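Local atomic coordinates of gluconate kinase (Lactobacillus acidophilus, PDB entry 3LL3), a protein that binds ATP and d-xylulose and, as a member of the FGGY carbohydrate kinase family, probably phosphorylates a sugar or sugar acid such as gluconate. Residues 121-126 / 190-195. Numbering follows the deposited sequence. Where two conformers were deposited one is given.
Sequences YRKTGM and DQELLD
Lys123 NZ is gripped by two carboxylates of the facing segment, 190-195, in a three-residue salt-bridge network. The shortest of its bonds joins Lys123 NZ to Glu192 OE1 at 2.8 Å, with the nitrogen above that carboxylate, 56° out of its plane. Asp190 is met differently: Lys123 NZ approaches Asp190 OD1 at 3.3 Å on the syn side, only 16° out of plane, and makes a weak bond to OD2. A bend at chi4 (-67°), after an extended chi3, turns NZ out of line with the rest of the lysine chain, which crosses both acidic side chains at about a right angle. Asp190 is also the N-cap of helix 191-197, its OD2 accepting from Leu193 N at 3.0 Å through the anti lone pair, so one carboxylate both caps this helix and binds the end of helix 116-124, within the N-terminal FGGY family region. Glu192 OE2 has a second partner on that helix, Gln119 NE2. An alanine in place of Lys123 would probably leave the neighbouring carboxylates of Asp190 and Glu192 without their shared cation and remove the methylene packing on Leu193, where Lys123 CD lies 3.9 Å from Leu193 CG. Beside the ionic network, Thr124 and Leu193 meet tip to tip, Thr124 CG2 to Leu193 CD1 at 3.6 Å, while Thr124 OG1 bonds back to Ile120 O. Leu193 also packs on Phe116 and Ile120 of helix 116-124.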
ATOM      1  N   TYR A 121       1.687  22.844 -24.775  1.00 25.36           N
ATOM      2  CA  TYR A 121       0.435  22.821 -24.018  1.00 26.78           C
ATOM      3  C   TYR A 121      -0.300  24.169 -24.035  1.00 24.59           C
ATOM      4  O   TYR A 121      -1.488  24.232 -24.297  1.00 27.42           O
ATOM      5  CB  TYR A 121       0.658  22.364 -22.574  1.00 23.88           C
ATOM      6  CG  TYR A 121      -0.641  22.318 -21.821  1.00 27.15           C
ATOM      7  CD1 TYR A 121      -1.570  21.315 -22.073  1.00 25.32           C
ATOM      8  CD2 TYR A 121      -0.961  23.293 -20.883  1.00 26.40           C
ATOM      9  CE1 TYR A 121      -2.793  21.283 -21.405  1.00 26.46           C
ATOM     10  CE2 TYR A 121      -2.164  23.267 -20.202  1.00 28.73           C
ATOM     11  CZ  TYR A 121      -3.076  22.263 -20.470  1.00 28.36           C
ATOM     12  OH  TYR A 121      -4.271  22.242 -19.796  1.00 26.79           O
ATOM     13  N   ARG A 122       0.423  25.232 -23.704  1.00 28.24           N
ATOM     14  CA  ARG A 122      -0.152  26.569 -23.750  0.55 28.31           C
ATOM     15  C   ARG A 122      -0.690  26.894 -25.145  1.00 27.94           C
ATOM     16  O   ARG A 122      -1.724  27.540 -25.247  1.00 28.50           O
ATOM     17  CB  ARG A 122       0.866  27.623 -23.304  0.55 30.27           C
ATOM     18  CG  ARG A 122       0.724  28.111 -21.872  0.55 29.94           C
ATOM     19  CD  ARG A 122       1.824  29.115 -21.520  0.55 29.68           C
ATOM     20  NE  ARG A 122       2.905  28.458 -20.792  0.55 32.81           N
ATOM     21  CZ  ARG A 122       4.136  28.290 -21.253  0.55 31.14           C
ATOM     22  NH1 ARG A 122       5.032  27.666 -20.509  0.55 32.67           N
ATOM     23  NH2 ARG A 122       4.480  28.754 -22.443  0.55 31.35           N
ATOM     24  N   LYS A 123      -0.030  26.428 -26.208  1.00 26.51           N
ATOM     25  CA  LYS A 123      -0.470  26.715 -27.581  1.00 28.30           C
ATOM     26  C   LYS A 123      -1.633  25.866 -28.073  1.00 26.61           C
ATOM     27  O   LYS A 123      -2.480  26.349 -28.830  1.00 24.83           O
ATOM     28  CB  LYS A 123       0.675  26.532 -28.582  1.00 26.38           C
ATOM     29  CG  LYS A 123       1.629  27.710 -28.703  1.00 28.83           C
ATOM     30  CD  LYS A 123       2.881  27.284 -29.462  1.00 29.10           C
ATOM     31  CE  LYS A 123       3.867  28.429 -29.577  1.00 33.05           C
ATOM     32  NZ  LYS A 123       3.316  29.508 -30.440  1.00 36.71           N
ATOM     33  N   THR A 124      -1.653  24.595 -27.683  1.00 24.32           N
ATOM     34  CA  THR A 124      -2.511  23.631 -28.380  1.00 25.09           C
ATOM     35  C   THR A 124      -3.436  22.821 -27.475  1.00 24.99           C
ATOM     36  O   THR A 124      -4.274  22.081 -27.966  1.00 25.59           O
ATOM     37  CB  THR A 124      -1.680  22.633 -29.219  1.00 24.74           C
ATOM     38  OG1 THR A 124      -1.002  21.715 -28.343  1.00 23.30           O
ATOM     39  CG2 THR A 124      -0.653  23.365 -30.112  1.00 24.07           C
ATOM     40  N   GLY A 125      -3.271  22.945 -26.162  1.00 25.31           N
ATOM     41  CA  GLY A 125      -4.088  22.186 -25.231  1.00 25.36           C
ATOM     42  C   GLY A 125      -3.643  20.743 -25.083  1.00 24.18           C
ATOM     43  O   GLY A 125      -4.328  19.947 -24.437  1.00 23.02           O
HETATM   44  N   MSE A 126      -2.516  20.401 -25.703  1.00 23.06           N
HETATM   45  CA  MSE A 126      -1.982  19.043 -25.647  1.00 25.00           C
HETATM   46  C   MSE A 126      -1.133  18.790 -24.400  1.00 26.78           C
HETATM   47  O   MSE A 126      -0.094  19.425 -24.210  1.00 25.21           O
HETATM   48  CB  MSE A 126      -1.165  18.728 -26.907  1.00 23.97           C
HETATM   49  CG  MSE A 126      -0.451  17.386 -26.847  1.00 26.36           C
HETATM   50 SE   MSE A 126      -1.772  15.904 -26.677  1.00 40.72          SE
HETATM   51  CE  MSE A 126      -0.569  14.462 -26.137  1.00 33.66           C
ATOM     52  N   ASP A 190      -0.302  25.812 -35.791  1.00 27.29           N
ATOM     53  CA  ASP A 190       0.546  26.820 -35.159  1.00 29.54           C
ATOM     54  C   ASP A 190       1.830  26.987 -35.994  1.00 30.54           C
ATOM     55  O   ASP A 190       2.612  26.038 -36.120  1.00 28.49           O
ATOM     56  CB  ASP A 190       0.883  26.388 -33.730  1.00 28.03           C
ATOM     57  CG  ASP A 190       1.587  27.469 -32.941  1.00 31.36           C
ATOM     58  OD1 ASP A 190       0.904  28.190 -32.194  1.00 31.58           O
ATOM     59  OD2 ASP A 190       2.825  27.620 -33.085  1.00 34.99           O
ATOM     60  N   GLN A 191       2.029  28.166 -36.588  1.00 30.12           N
ATOM     61  CA  GLN A 191       3.177  28.370 -37.490  1.00 30.86           C
ATOM     62  C   GLN A 191       4.536  28.140 -36.832  1.00 31.67           C
ATOM     63  O   GLN A 191       5.437  27.536 -37.424  1.00 32.35           O
ATOM     64  CB  GLN A 191       3.171  29.759 -38.120  1.00 32.83           C
ATOM     65  CG  GLN A 191       4.253  29.896 -39.220  1.00 33.87           C
ATOM     66  CD  GLN A 191       3.964  28.997 -40.413  1.00 35.41           C
ATOM     67  OE1 GLN A 191       4.773  28.146 -40.784  1.00 35.93           O
ATOM     68  NE2 GLN A 191       2.791  29.168 -41.004  1.00 35.88           N
ATOM     69  N   GLU A 192       4.686  28.660 -35.620  1.00 31.27           N
ATOM     70  CA  GLU A 192       5.880  28.440 -34.822  1.00 32.40           C
ATOM     71  C   GLU A 192       6.181  26.947 -34.632  1.00 31.34           C
ATOM     72  O   GLU A 192       7.318  26.510 -34.787  1.00 28.83           O
ATOM     73  CB  GLU A 192       5.720  29.145 -33.475  1.00 33.67           C
ATOM     74  CG  GLU A 192       6.957  29.184 -32.632  1.00 40.70           C
ATOM     75  CD  GLU A 192       6.789  30.050 -31.381  1.00 44.13           C
ATOM     76  OE1 GLU A 192       5.738  30.728 -31.238  1.00 41.70           O
ATOM     77  OE2 GLU A 192       7.723  30.053 -30.550  1.00 46.11           O
ATOM     78  N   LEU A 193       5.164  26.156 -34.293  1.00 30.54           N
ATOM     79  CA  LEU A 193       5.372  24.716 -34.117  1.00 29.46           C
ATOM     80  C   LEU A 193       5.706  24.004 -35.449  1.00 29.85           C
ATOM     81  O   LEU A 193       6.532  23.085 -35.487  1.00 28.08           O
ATOM     82  CB  LEU A 193       4.155  24.066 -33.426  1.00 29.30           C
ATOM     83  CG  LEU A 193       3.897  24.447 -31.963  1.00 29.10           C
ATOM     84  CD1 LEU A 193       2.635  23.780 -31.418  1.00 25.21           C
ATOM     85  CD2 LEU A 193       5.118  24.133 -31.055  1.00 25.46           C
ATOM     86  N   LEU A 194       5.058  24.419 -36.538  1.00 28.87           N
ATOM     87  CA  LEU A 194       5.363  23.870 -37.855  1.00 30.35           C
ATOM     88  C   LEU A 194       6.832  24.148 -38.211  1.00 30.82           C
ATOM     89  O   LEU A 194       7.535  23.284 -38.741  1.00 29.53           O
ATOM     90  CB  LEU A 194       4.457  24.485 -38.925  1.00 28.93           C
ATOM     91  CG  LEU A 194       2.978  24.102 -38.969  1.00 30.87           C
ATOM     92  CD1 LEU A 194       2.255  24.949 -40.003  1.00 30.51           C
ATOM     93  CD2 LEU A 194       2.820  22.622 -39.265  1.00 29.49           C
ATOM     94  N   ASP A 195       7.292  25.353 -37.901  1.00 28.73           N
ATOM     95  CA  ASP A 195       8.676  25.720 -38.223  1.00 30.59           C
ATOM     96  C   ASP A 195       9.690  24.867 -37.460  1.00 31.84           C
ATOM     97  O   ASP A 195      10.691  24.423 -38.028  1.00 31.01           O
ATOM     98  CB  ASP A 195       8.897  27.212 -38.016  1.00 29.59           C
ATOM     99  CG  ASP A 195       8.201  28.047 -39.090  1.00 33.30           C
ATOM    100  OD1 ASP A 195       7.813  27.481 -40.135  1.00 33.30           O
ATOM    101  OD2 ASP A 195       8.018  29.261 -38.889  1.00 33.13           O
TER